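Local coordinates for glyoxalase family protein (Listeria monocytogenes, PDB 2P7O), which catalyses the hydration of the antibiotic fosfomycin, probably with manganese(II) as its cofactor, and so confers resistance to it, at residues K17-L22 against K43-L48; F47-L52 against I70-Q75; K94-R99 against E103-Y108; Y108-D111 against H115-E118. One frame throughout, in Å; residues are numbered along the deposited sequence.

Contact 1: K17-L22 against K43-L48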
loop_
_atom_site.group_PDB
_atom_site.type_symbol
_atom_site.label_atom_id
_atom_site.label_comp_id
_atom_site.label_asym_id
_atom_site.label_seq_id
_atom_site.Cartn_x
_atom_site.Cartn_y
_atom_site.Cartn_z
ATOM N N LYS A 17 13.994 -3.107 13.711
ATOM C CA LYS A 17 13.531 -1.728 13.858
ATOM C C LYS A 17 12.095 -1.614 13.357
ATOM O O LYS A 17 11.223 -1.025 13.994
ATOM C CB LYS A 17 14.434 -0.757 13.041
ATOM C CG LYS A 17 15.766 -0.713 13.807
ATOM C CD LYS A 17 16.748 0.163 13.037
ATOM C CE LYS A 17 17.866 0.687 13.932
ATOM N NZ LYS A 17 18.643 1.735 13.180
ATOM N N THR A 18 11.818 -2.223 12.194
ATOM C CA THR A 18 10.458 -2.096 11.685
ATOM C C THR A 18 9.446 -2.809 12.548
ATOM O O THR A 18 8.321 -2.370 12.643
ATOM C CB THR A 18 10.449 -2.538 10.226
ATOM O OG1 THR A 18 11.460 -1.676 9.614
ATOM C CG2 THR A 18 9.100 -2.398 9.552
ATOM N N THR A 19 9.809 -3.946 13.116
ATOM C CA THR A 19 8.903 -4.641 14.054
ATOM C C THR A 19 8.485 -3.700 15.181
ATOM O O THR A 19 7.342 -3.629 15.617
ATOM C CB THR A 19 9.666 -5.847 14.629
ATOM O OG1 THR A 19 9.758 -6.799 13.535
ATOM C CG2 THR A 19 8.838 -6.515 15.714
ATOM N N ALA A 20 9.446 -2.915 15.656
ATOM C CA ALA A 20 9.157 -2.053 16.808
ATOM C C ALA A 20 8.263 -0.908 16.344
ATOM O O ALA A 20 7.334 -0.566 17.115
ATOM C CB ALA A 20 10.448 -1.586 17.408
ATOM N N PHE A 21 8.514 -0.354 15.141
ATOM C CA PHE A 21 7.652 0.684 14.593
ATOM C C PHE A 21 6.196 0.207 14.523
ATOM O O PHE A 21 5.259 0.854 15.014
ATOM C CB PHE A 21 8.227 0.989 13.186
ATOM C CG PHE A 21 7.400 2.028 12.445
ATOM C CD1 PHE A 21 7.516 3.364 12.731
ATOM C CD2 PHE A 21 6.537 1.599 11.468
ATOM C CE1 PHE A 21 6.729 4.313 12.102
ATOM C CE2 PHE A 21 5.735 2.525 10.826
ATOM C CZ PHE A 21 5.887 3.876 11.102
ATOM N N LEU A 22 5.988 -0.980 13.925
ATOM C CA LEU A 22 4.660 -1.471 13.642
ATOM C C LEU A 22 3.894 -1.836 14.922
ATOM O O LEU A 22 2.689 -1.637 14.995
ATOM C CB LEU A 22 4.700 -2.723 12.748
ATOM C CG LEU A 22 5.211 -2.505 11.327
ATOM C CD1 LEU A 22 5.281 -3.843 10.615
ATOM C CD2 LEU A 22 4.274 -1.510 10.616
ATOM N N LYS A 43 15.069 -12.412 5.114
ATOM C CA LYS A 43 14.033 -13.050 5.899
ATOM C C LYS A 43 12.834 -12.115 5.875
ATOM O O LYS A 43 12.920 -10.994 5.356
ATOM C CB LYS A 43 14.419 -13.474 7.310
ATOM C CG LYS A 43 14.152 -14.976 7.518
ATOM C CD LYS A 43 12.943 -15.402 6.675
ATOM C CE LYS A 43 11.715 -15.568 7.551
ATOM N NZ LYS A 43 11.031 -16.873 7.317
ATOM N N GLU A 44 11.779 -12.646 6.473
ATOM C CA GLU A 44 10.488 -12.001 6.370
ATOM C C GLU A 44 9.730 -12.185 7.671
ATOM O O GLU A 44 9.866 -13.180 8.381
ATOM C CB GLU A 44 9.669 -12.665 5.243
ATOM C CG GLU A 44 9.083 -14.023 5.589
ATOM C CD GLU A 44 8.174 -14.629 4.537
ATOM O OE1 GLU A 44 7.122 -15.208 4.912
ATOM O OE2 GLU A 44 8.455 -14.606 3.314
ATOM N N LYS A 45 8.878 -11.196 7.898
ATOM C CA LYS A 45 7.837 -11.409 8.866
ATOM C C LYS A 45 6.453 -11.047 8.283
ATOM O O LYS A 45 6.316 -10.162 7.446
ATOM C CB LYS A 45 8.046 -10.494 10.067
ATOM C CG LYS A 45 9.085 -11.021 11.017
ATOM C CD LYS A 45 9.040 -10.155 12.282
ATOM C CE LYS A 45 10.343 -10.270 13.039
ATOM N NZ LYS A 45 10.164 -9.692 14.387
ATOM N N PHE A 46 5.456 -11.734 8.851
ATOM C CA PHE A 46 4.086 -11.266 8.610
ATOM C C PHE A 46 3.487 -10.715 9.915
ATOM O O PHE A 46 3.704 -11.249 11.007
ATOM C CB PHE A 46 3.210 -12.373 8.029
ATOM C CG PHE A 46 3.102 -12.428 6.515
ATOM C CD1 PHE A 46 2.023 -11.864 5.863
ATOM C CD2 PHE A 46 4.095 -13.080 5.776
ATOM C CE1 PHE A 46 1.907 -11.941 4.474
ATOM C CE2 PHE A 46 3.982 -13.156 4.406
ATOM C CZ PHE A 46 2.893 -12.561 3.748
ATOM N N PHE A 47 2.668 -9.686 9.747
ATOM C CA PHE A 47 1.910 -9.083 10.837
ATOM C C PHE A 47 0.469 -8.873 10.349
ATOM O O PHE A 47 0.154 -8.929 9.146
ATOM C CB PHE A 47 2.426 -7.684 11.182
ATOM C CG PHE A 47 3.853 -7.646 11.710
ATOM C CD1 PHE A 47 4.906 -7.550 10.834
ATOM C CD2 PHE A 47 4.089 -7.727 13.066
ATOM C CE1 PHE A 47 6.183 -7.599 11.333
ATOM C CE2 PHE A 47 5.386 -7.771 13.576
ATOM C CZ PHE A 47 6.454 -7.731 12.701
ATOM N N LEU A 48 -0.433 -8.713 11.298
ATOM C CA LEU A 48 -1.810 -8.370 11.091
ATOM C C LEU A 48 -2.038 -7.021 11.791
ATOM O O LEU A 48 -1.707 -6.914 12.989
ATOM C CB LEU A 48 -2.790 -9.323 11.806
ATOM C CG LEU A 48 -2.627 -10.768 11.332
ATOM C CD1 LEU A 48 -3.824 -11.670 11.538
ATOM C CD2 LEU A 48 -2.315 -10.553 9.870
#
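Lys45 and Thr19 meet through their polar ends, where Lys45 NZ donates a 3.0 Å hydrogen bond to Thr19 OG1. The two side chains cross at about a right angle, and the lysine is extended beyond CG, so its ammonium arrives from the strand while CD and CE pass beside the hydroxyl. Next to this bond stands the ring of Phe47. Its CZ edge faces the same hydroxyl, CZ to Thr19 OG1 being 3.5 Å, while one ring face takes the CD1 methyl of Leu22. That methyl makes a CH-pi contact, with CD1 4.2 Å from the Phe47 centroid and 27° off the normal, and comes nearest the ring at CD1 to Phe47 CD1, 3.7 Å. Leucine suits the place, its chain being long enough to carry a terminal methyl from the helix onto the ring.

Helix 15-26 lies here against a mixed sheet with strand order 1-4-3-2, one of the two such sheets of this glyoxalase-superfamily (vicinal oxygen chelate) protein. Over these short segments helix and strand run almost parallel, 4° apart, with their axes 10.9 Å from each other.

Further out, Thr19 OG1 sits beside its backbone N (chi1 -72°), from where it also bonds to the carbonyl of Leu15 one helical turn earlier. A small hydroxyl can thus serve helix and lysine together. Lys45 NZ has a salt bridge to Glu30, on the neighbouring strand 29-30. The alternate residues Glu44, by similarity the proton acceptor, and Phe46 instead pack on Glu126 and Leu124 of the second subunit.

Contact 2: F47-L52 against I70-Q75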
loop_
_atom_site.group_PDB
_atom_site.type_symbol
_atom_site.label_atom_id
_atom_site.label_comp_id
_atom_site.label_asym_id
_atom_site.label_seq_id
_atom_site.Cartn_x
_atom_site.Cartn_y
_atom_site.Cartn_z
ATOM N N PHE A 47 2.668 -9.686 9.747
ATOM C CA PHE A 47 1.910 -9.083 10.837
ATOM C C PHE A 47 0.469 -8.873 10.349
ATOM O O PHE A 47 0.154 -8.929 9.146
ATOM C CB PHE A 47 2.426 -7.684 11.182
ATOM C CG PHE A 47 3.853 -7.646 11.710
ATOM C CD1 PHE A 47 4.906 -7.550 10.834
ATOM C CD2 PHE A 47 4.089 -7.727 13.066
ATOM C CE1 PHE A 47 6.183 -7.599 11.333
ATOM C CE2 PHE A 47 5.386 -7.771 13.576
ATOM C CZ PHE A 47 6.454 -7.731 12.701
ATOM N N LEU A 48 -0.433 -8.713 11.298
ATOM C CA LEU A 48 -1.810 -8.370 11.091
ATOM C C LEU A 48 -2.038 -7.021 11.791
ATOM O O LEU A 48 -1.707 -6.914 12.989
ATOM C CB LEU A 48 -2.790 -9.323 11.806
ATOM C CG LEU A 48 -2.627 -10.768 11.332
ATOM C CD1 LEU A 48 -3.824 -11.670 11.538
ATOM C CD2 LEU A 48 -2.315 -10.553 9.870
ATOM N N ILE A 49 -2.661 -6.128 11.048
ATOM C CA ILE A 49 -3.078 -4.809 11.522
ATOM C C ILE A 49 -4.532 -4.590 11.068
ATOM O O ILE A 49 -4.785 -4.311 9.893
ATOM C CB ILE A 49 -2.163 -3.728 10.923
ATOM C CG1 ILE A 49 -0.664 -3.996 11.148
ATOM C CG2 ILE A 49 -2.543 -2.348 11.488
ATOM C CD1 ILE A 49 0.180 -2.909 10.526
ATOM N N ALA A 50 -5.401 -4.775 12.060
ATOM C CA ALA A 50 -6.827 -4.522 11.873
ATOM C C ALA A 50 -7.314 -5.220 10.600
ATOM O O ALA A 50 -8.020 -4.654 9.765
ATOM C CB ALA A 50 -7.078 -3.034 11.812
ATOM N N GLY A 51 -6.810 -6.437 10.445
ATOM C CA GLY A 51 -7.325 -7.299 9.351
ATOM C C GLY A 51 -6.434 -7.274 8.115
ATOM O O GLY A 51 -6.564 -8.082 7.165
ATOM N N LEU A 52 -5.566 -6.280 8.042
ATOM C CA LEU A 52 -4.653 -6.245 6.894
ATOM C C LEU A 52 -3.458 -7.154 7.230
ATOM O O LEU A 52 -2.829 -7.012 8.293
ATOM C CB LEU A 52 -4.151 -4.816 6.650
ATOM C CG LEU A 52 -2.880 -4.641 5.794
ATOM C CD1 LEU A 52 -3.179 -4.950 4.335
ATOM C CD2 LEU A 52 -2.299 -3.256 6.019
ATOM N N ILE A 70 0.051 4.613 2.843
ATOM C CA ILE A 70 -1.011 3.715 3.372
ATOM C C ILE A 70 -1.603 4.454 4.562
ATOM O O ILE A 70 -0.851 4.924 5.409
ATOM C CB ILE A 70 -0.402 2.387 3.817
ATOM C CG1 ILE A 70 0.300 1.655 2.655
ATOM C CG2 ILE A 70 -1.472 1.502 4.465
ATOM C CD1 ILE A 70 1.227 0.535 3.140
ATOM N N ALA A 71 -2.909 4.515 4.633
ATOM C CA ALA A 71 -3.574 5.269 5.723
ATOM C C ALA A 71 -4.429 4.277 6.518
ATOM O O ALA A 71 -5.248 3.529 5.934
ATOM C CB ALA A 71 -4.458 6.345 5.082
ATOM N N PHE A 72 -4.304 4.236 7.833
ATOM C CA PHE A 72 -5.174 3.456 8.693
ATOM C C PHE A 72 -6.167 4.375 9.419
ATOM O O PHE A 72 -5.836 5.521 9.680
ATOM C CB PHE A 72 -4.352 2.736 9.791
ATOM C CG PHE A 72 -3.578 1.563 9.178
ATOM C CD1 PHE A 72 -2.238 1.685 8.864
ATOM C CD2 PHE A 72 -4.204 0.341 9.002
ATOM C CE1 PHE A 72 -1.558 0.575 8.376
ATOM C CE2 PHE A 72 -3.564 -0.728 8.408
ATOM C CZ PHE A 72 -2.210 -0.623 8.120
ATOM N N GLN A 73 -7.334 3.781 9.718
ATOM C CA GLN A 73 -8.392 4.490 10.385
ATOM C C GLN A 73 -8.246 4.511 11.914
ATOM O O GLN A 73 -8.100 3.459 12.575
ATOM C CB GLN A 73 -9.763 3.863 10.024
ATOM C CG GLN A 73 -10.919 4.848 10.275
ATOM C CD GLN A 73 -12.227 4.379 9.642
ATOM O OE1 GLN A 73 -13.256 4.612 10.282
ATOM N NE2 GLN A 73 -12.267 3.712 8.467
ATOM N N ILE A 74 -8.353 5.734 12.491
ATOM C CA ILE A 74 -8.422 5.835 13.963
ATOM C C ILE A 74 -9.545 6.810 14.294
ATOM O O ILE A 74 -10.119 7.473 13.404
ATOM C CB ILE A 74 -7.125 6.328 14.638
ATOM C CG1 ILE A 74 -6.655 7.674 14.033
ATOM C CG2 ILE A 74 -6.028 5.281 14.425
ATOM C CD1 ILE A 74 -5.561 8.336 14.859
ATOM N N GLN A 75 -9.849 6.876 15.604
ATOM C CA GLN A 75 -10.912 7.796 16.003
ATOM C C GLN A 75 -10.337 9.135 16.444
ATOM O O GLN A 75 -9.208 9.225 16.933
ATOM C CB GLN A 75 -11.668 7.183 17.199
ATOM C CG GLN A 75 -12.134 5.732 16.936
ATOM C CD GLN A 75 -13.122 5.802 15.782
ATOM O OE1 GLN A 75 -14.004 6.673 15.825
ATOM N NE2 GLN A 75 -12.885 5.033 14.717
#
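Phe72 turns its CG anti to the carbonyl carbon (chi1 -74°), which sends the ring toward Ile49 and Leu52. Leu52 chooses the other course, with CG anti to the backbone N (chi1 162°), and this carries its CD2 methyl to the rim of that ring. Each aliphatic chain crosses the phenylalanine at about a right angle, but they use different parts of it. Ile49 CG2 lies over one face, 4.0 Å from the Phe72 centroid and 28° off the normal, a CH-pi contact in which CG2 is nearest to Phe72 CE2 at 3.6 Å. Leu52 CD2 comes in near the ring plane and touches Phe72 CZ at 3.4 Å, a tight fit for two carbons.

Ile49 and Leu52 are the ends of a type I' turn that joins strands 44-49 and 52-58 into a tight beta hairpin. Backbone bonds run both ways between them: Ile49 N to Leu52 O is 2.9 Å and Leu52 N to Ile49 O is 2.8 Å. The turn needs left-handed backbone angles at its two inner residues, which Ala50 tolerates and which glycine, at Gly51, adopts easily. The hairpin end of one mixed sheet thereby meets strand 69-73, outermost in the other sheet within this chain, in the two-sheet fold of the glyoxalase superfamily.

Phe26 of helix 15-26 also packs on Ile49, and its ring meets that of Phe72. Strand 4-12 adds Leu5 and Ile8 against Leu52. Residues Ala71, Phe72 and Gln73 pair antiparallel with a strand of the second subunit, whose Ile2 packs on Phe72.

Contact 3: K94-R99 against E103-Y108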
loop_
_atom_site.group_PDB
_atom_site.type_symbol
_atom_site.label_atom_id
_atom_site.label_comp_id
_atom_site.label_asym_id
_atom_site.label_seq_id
_atom_site.Cartn_x
_atom_site.Cartn_y
_atom_site.Cartn_z
ATOM N N LYS A 94 5.327 14.770 9.869
ATOM C CA LYS A 94 4.844 16.038 9.316
ATOM C C LYS A 94 3.850 16.647 10.321
ATOM O O LYS A 94 2.707 16.163 10.368
ATOM C CB LYS A 94 4.202 15.832 7.935
ATOM C CG LYS A 94 5.089 14.939 7.046
ATOM C CD LYS A 94 4.838 15.204 5.568
ATOM C CE LYS A 94 5.959 16.065 4.990
ATOM N NZ LYS A 94 6.807 15.273 4.054
ATOM N N PRO A 95 4.279 17.624 11.104
ATOM C CA PRO A 95 3.515 18.217 12.202
ATOM C C PRO A 95 2.154 18.788 11.807
ATOM O O PRO A 95 2.005 19.490 10.816
ATOM C CB PRO A 95 4.398 19.317 12.776
ATOM C CG PRO A 95 5.760 19.128 12.197
ATOM C CD PRO A 95 5.644 18.226 10.990
ATOM N N GLU A 96 1.152 18.566 12.643
ATOM C CA GLU A 96 -0.196 19.036 12.345
ATOM C C GLU A 96 -0.171 20.558 12.200
ATOM O O GLU A 96 0.620 21.204 12.894
ATOM C CB GLU A 96 -1.145 18.559 13.459
ATOM C CG GLU A 96 -2.608 18.542 13.018
ATOM C CD GLU A 96 -3.588 18.326 14.151
ATOM O OE1 GLU A 96 -3.418 18.918 15.249
ATOM O OE2 GLU A 96 -4.600 17.621 13.895
ATOM N N ARG A 97 -0.902 21.088 11.246
ATOM C CA ARG A 97 -1.033 22.536 11.048
ATOM C C ARG A 97 -2.126 23.098 11.931
ATOM O O ARG A 97 -2.903 22.322 12.509
ATOM C CB ARG A 97 -1.426 22.725 9.570
ATOM C CG ARG A 97 -0.355 22.106 8.662
ATOM C CD ARG A 97 0.755 23.138 8.492
ATOM N NE ARG A 97 1.801 22.640 7.616
ATOM C CZ ARG A 97 2.212 23.120 6.455
ATOM N NH1 ARG A 97 1.644 24.188 5.889
ATOM N NH2 ARG A 97 3.215 22.535 5.795
ATOM N N PRO A 98 -2.302 24.400 12.052
ATOM C CA PRO A 98 -3.551 24.911 12.656
ATOM C C PRO A 98 -4.758 24.321 11.933
ATOM O O PRO A 98 -4.709 23.888 10.770
ATOM C CB PRO A 98 -3.485 26.399 12.246
ATOM C CG PRO A 98 -2.009 26.692 12.283
ATOM C CD PRO A 98 -1.391 25.478 11.609
ATOM N N ARG A 99 -5.882 24.271 12.660
ATOM C CA ARG A 99 -7.060 23.630 12.070
ATOM C C ARG A 99 -8.346 24.277 12.579
ATOM O O ARG A 99 -8.327 24.762 13.717
ATOM C CB ARG A 99 -7.052 22.137 12.480
ATOM C CG ARG A 99 -6.817 21.962 13.987
ATOM C CD ARG A 99 -6.619 20.497 14.334
ATOM N NE ARG A 99 -6.542 20.242 15.777
ATOM C CZ ARG A 99 -7.541 19.927 16.593
ATOM N NH1 ARG A 99 -8.788 19.802 16.180
ATOM N NH2 ARG A 99 -7.276 19.706 17.888
ATOM N N GLU A 103 -13.083 19.898 10.968
ATOM C CA GLU A 103 -12.152 19.339 9.960
ATOM C C GLU A 103 -11.587 18.089 10.621
ATOM O O GLU A 103 -11.296 18.046 11.825
ATOM C CB GLU A 103 -11.127 20.406 9.609
ATOM C CG GLU A 103 -10.269 20.211 8.369
ATOM C CD GLU A 103 -8.915 20.890 8.546
ATOM O OE1 GLU A 103 -8.768 21.629 9.557
ATOM O OE2 GLU A 103 -7.996 20.676 7.731
ATOM N N GLY A 104 -11.475 16.984 9.910
ATOM C CA GLY A 104 -10.932 15.821 10.586
ATOM C C GLY A 104 -9.414 15.910 10.489
ATOM O O GLY A 104 -8.817 16.603 9.662
ATOM N N ARG A 105 -8.800 15.218 11.426
ATOM C CA ARG A 105 -7.348 15.215 11.604
ATOM C C ARG A 105 -6.721 13.931 11.083
ATOM O O ARG A 105 -7.281 12.845 11.133
ATOM C CB ARG A 105 -7.092 15.312 13.129
ATOM C CG ARG A 105 -7.821 16.537 13.730
ATOM C CD ARG A 105 -7.651 16.483 15.253
ATOM N NE ARG A 105 -6.241 16.799 15.591
ATOM C CZ ARG A 105 -5.748 16.730 16.809
ATOM N NH1 ARG A 105 -6.512 16.259 17.800
ATOM N NH2 ARG A 105 -4.459 17.061 17.000
ATOM N N SER A 106 -5.559 14.136 10.473
ATOM C CA SER A 106 -4.629 13.091 10.091
ATOM C C SER A 106 -3.245 13.407 10.671
ATOM O O SER A 106 -2.825 14.574 10.794
ATOM C CB SER A 106 -4.595 12.977 8.552
ATOM O OG SER A 106 -5.782 12.337 8.107
ATOM N N ILE A 107 -2.566 12.289 10.933
ATOM C CA ILE A 107 -1.150 12.290 11.229
ATOM C C ILE A 107 -0.355 11.577 10.127
ATOM O O ILE A 107 -0.598 10.429 9.753
ATOM C CB ILE A 107 -0.887 11.532 12.536
ATOM C CG1 ILE A 107 -1.937 11.814 13.619
ATOM C CG2 ILE A 107 0.519 11.790 13.006
ATOM C CD1 ILE A 107 -1.820 10.807 14.782
ATOM N N TYR A 108 0.602 12.308 9.571
ATOM C CA TYR A 108 1.439 11.769 8.511
ATOM C C TYR A 108 2.857 11.650 9.035
ATOM O O TYR A 108 3.359 12.625 9.618
ATOM C CB TYR A 108 1.439 12.795 7.372
ATOM C CG TYR A 108 0.218 12.773 6.492
ATOM C CD1 TYR A 108 -0.827 13.646 6.713
ATOM C CD2 TYR A 108 0.134 11.904 5.412
ATOM C CE1 TYR A 108 -1.953 13.651 5.912
ATOM C CE2 TYR A 108 -0.990 11.927 4.584
ATOM C CZ TYR A 108 -2.025 12.817 4.832
ATOM O OH TYR A 108 -3.146 12.814 4.002
HETATM O O HOH W 1 -5.147 17.291 11.275
HETATM O O HOH W 2 -5.225 21.923 8.911
HETATM O O HOH W 3 -10.373 20.380 13.694
#
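Arg105 is followed outward by Glu96 OE2, which lies within about 3.5 Å of its CB, CG and CD, and from CD onward it also meets Arg99. CD touches Arg99 NH1 at 3.6 Å. A bend at chi3 (71°) then turns the guanidinium so that NE and NH2 face the carboxylate. Glu96 crosses it at about a right angle and is met at two points. Arg105 NE points almost straight at Glu96 OE2, at a modelled separation so short that its exact length is doubtful, while NH2 donates to Glu96 OE1 over 2.8 Å, less straight and tilted from both planes. The remaining nitrogen, NH1, forms a salt bridge with Asp80.

One face of the Arg105 guanidinium carries that of Arg99, stacked with centres 3.7 Å apart and planes at 8°. Glu96 probably offsets this closeness of like charges, its OE1 also making a salt bridge to Arg99 NE at 3.4 Å. Glutamate suits the spot because two oxygens can serve two arginines.

Waters fill in the polar edges: one links Glu96 OE2 to Ser106 N, another Arg99 NH1 to Glu103 O. Glu103 itself is held by Arg130. Toward the strands, Lys94 N donates to Tyr108 O over 2.9 Å. Glu96, Arg99 and Arg105 form a surface salt-bridge network that ties together the two limbs of the loop joining strands 93-94 and 106-110.

Contact 4: Y108-D111 against H115-E118. With MN (manganese (II) ion), chain C.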
loop_
_atom_site.group_PDB
_atom_site.type_symbol
_atom_site.label_atom_id
_atom_site.label_comp_id
_atom_site.label_asym_id
_atom_site.label_seq_id
_atom_site.Cartn_x
_atom_site.Cartn_y
_atom_site.Cartn_z
ATOM N N TYR A 108 0.602 12.308 9.571
ATOM C CA TYR A 108 1.439 11.769 8.511
ATOM C C TYR A 108 2.857 11.650 9.035
ATOM O O TYR A 108 3.359 12.625 9.618
ATOM C CB TYR A 108 1.439 12.795 7.372
ATOM C CG TYR A 108 0.218 12.773 6.492
ATOM C CD1 TYR A 108 -0.827 13.646 6.713
ATOM C CD2 TYR A 108 0.134 11.904 5.412
ATOM C CE1 TYR A 108 -1.953 13.651 5.912
ATOM C CE2 TYR A 108 -0.990 11.927 4.584
ATOM C CZ TYR A 108 -2.025 12.817 4.832
ATOM O OH TYR A 108 -3.146 12.814 4.002
ATOM N N PHE A 109 3.444 10.475 8.855
ATOM C CA PHE A 109 4.738 10.184 9.456
ATOM C C PHE A 109 5.416 9.061 8.682
ATOM O O PHE A 109 4.803 8.323 7.887
ATOM C CB PHE A 109 4.588 9.806 10.947
ATOM C CG PHE A 109 3.669 8.602 11.160
ATOM C CD1 PHE A 109 4.128 7.338 11.481
ATOM C CD2 PHE A 109 2.312 8.785 11.049
ATOM C CE1 PHE A 109 3.268 6.268 11.668
ATOM C CE2 PHE A 109 1.404 7.760 11.263
ATOM C CZ PHE A 109 1.882 6.516 11.603
ATOM N N TYR A 110 6.727 8.935 8.776
ATOM C CA TYR A 110 7.438 7.929 7.981
ATOM C C TYR A 110 7.879 6.787 8.878
ATOM O O TYR A 110 7.851 6.991 10.090
ATOM C CB TYR A 110 8.766 8.519 7.403
ATOM C CG TYR A 110 8.454 9.663 6.473
ATOM C CD1 TYR A 110 8.200 10.925 7.037
ATOM C CD2 TYR A 110 8.335 9.474 5.099
ATOM C CE1 TYR A 110 7.893 11.989 6.205
ATOM C CE2 TYR A 110 8.004 10.569 4.278
ATOM C CZ TYR A 110 7.775 11.787 4.845
ATOM O OH TYR A 110 7.480 12.868 4.049
ATOM N N ASP A 111 8.267 5.656 8.276
ATOM C CA ASP A 111 8.872 4.614 9.126
ATOM C C ASP A 111 10.385 4.825 9.144
ATOM O O ASP A 111 10.821 5.981 9.049
ATOM C CB ASP A 111 8.521 3.191 8.712
ATOM C CG ASP A 111 8.877 2.863 7.265
ATOM O OD1 ASP A 111 8.644 1.677 6.865
ATOM O OD2 ASP A 111 9.405 3.739 6.575
ATOM N N HIS A 115 9.014 4.988 3.900
ATOM C CA HIS A 115 7.600 4.786 3.572
ATOM C C HIS A 115 6.742 5.810 4.343
ATOM O O HIS A 115 6.775 5.870 5.593
ATOM C CB HIS A 115 7.185 3.400 4.109
ATOM C CG HIS A 115 7.872 2.223 3.509
ATOM N ND1 HIS A 115 8.765 1.397 4.166
ATOM C CD2 HIS A 115 7.695 1.653 2.279
ATOM C CE1 HIS A 115 9.182 0.444 3.321
ATOM N NE2 HIS A 115 8.528 0.573 2.173
ATOM N N LEU A 116 5.840 6.507 3.659
ATOM C CA LEU A 116 4.851 7.392 4.276
ATOM C C LEU A 116 3.609 6.631 4.747
ATOM O O LEU A 116 3.036 5.789 4.051
ATOM C CB LEU A 116 4.480 8.443 3.243
ATOM C CG LEU A 116 3.570 9.557 3.795
ATOM C CD1 LEU A 116 4.242 10.319 4.938
ATOM C CD2 LEU A 116 3.293 10.490 2.633
ATOM N N PHE A 117 3.233 6.945 5.994
ATOM C CA PHE A 117 2.034 6.344 6.578
ATOM C C PHE A 117 1.165 7.486 7.098
ATOM O O PHE A 117 1.619 8.617 7.326
ATOM C CB PHE A 117 2.406 5.527 7.827
ATOM C CG PHE A 117 2.968 4.153 7.471
ATOM C CD1 PHE A 117 4.340 3.917 7.460
ATOM C CD2 PHE A 117 2.129 3.105 7.137
ATOM C CE1 PHE A 117 4.878 2.669 7.132
ATOM C CE2 PHE A 117 2.620 1.845 6.805
ATOM C CZ PHE A 117 4.006 1.622 6.831
ATOM N N GLU A 118 -0.105 7.187 7.257
ATOM C CA GLU A 118 -1.065 8.155 7.754
ATOM C C GLU A 118 -1.986 7.426 8.737
ATOM O O GLU A 118 -2.452 6.325 8.484
ATOM C CB GLU A 118 -1.832 8.770 6.585
ATOM C CG GLU A 118 -2.976 9.713 6.943
ATOM C CD GLU A 118 -3.798 10.213 5.772
ATOM O OE1 GLU A 118 -3.582 9.704 4.633
ATOM O OE2 GLU A 118 -4.662 11.104 5.997
HETATM MN MN MN C . -4.265 10.060 2.623
HETATM O O HOH W 4 -5.554 11.543 3.596
#
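Tyr108 and Glu118 lie side by side, ring and carboxylate stacked with planes 27° apart. With Glu118 CG anti to the backbone N (chi1 174°), the straight chain of a glutamate spans the ring face, CG lying 3.9 Å from the Tyr108 centroid, and still brings OE1 to the manganese ion at 2.1 Å. His69, Glu126, a water and His7 of the second subunit complete the metal's ligands. Glu118 OE2 accepts bonds from that water and from Ser106, and Tyr108 OH bonds to Glu126.

These residues belong to the antiparallel hairpin of strands 106-110 and 116-120, a metal-bearing element of the vicinal oxygen chelate fold. There Phe109 and Phe117 form a hydrogen-bonded pair, with Phe117 N to Phe109 O at 2.8 Å. Phe117 CB lies over the Phe109 ring on their side of the sheet; on the Tyr108 side, Leu116 CD1 covers a face of Tyr110.

Near the turn, the Asp111 carboxylate and the His115 ring stand 67° apart. His115 ND1 donates to the syn lone pair of Asp111 OD1 over 2.7 Å, while His115 N binds Asp111 OD2. The first bond holds the imidazole, the second the backbone; NE2 bonds to Asn68 of the second subunit.

How the contacts relate
Contact 4 lies at the manganese site, and each of the others touches it. Contact 2 shares its sheet: strand 69-73 probably bonds both the N-H and the C=O of Glu118, with Phe72 N to Glu118 O 2.9 Å and Ile70 O to Glu118 N 3.0 Å. Contact 3 shares Tyr108 with contact 4 and supplies Ser106, whose OG lies 2.7 Å from Glu118 OE2. From the helix of contact 1, Phe21 CZ packs on Phe109 CE1 at 3.6 Å. Contacts 1 and 2 overlap at Phe47 and Leu48 on strand 44-49. Contacts 1 and 3 stand on opposite sides of the chain's centre, their own centres about 26 Å apart. Contacts 1, 2 and 4 all touch the second subunit.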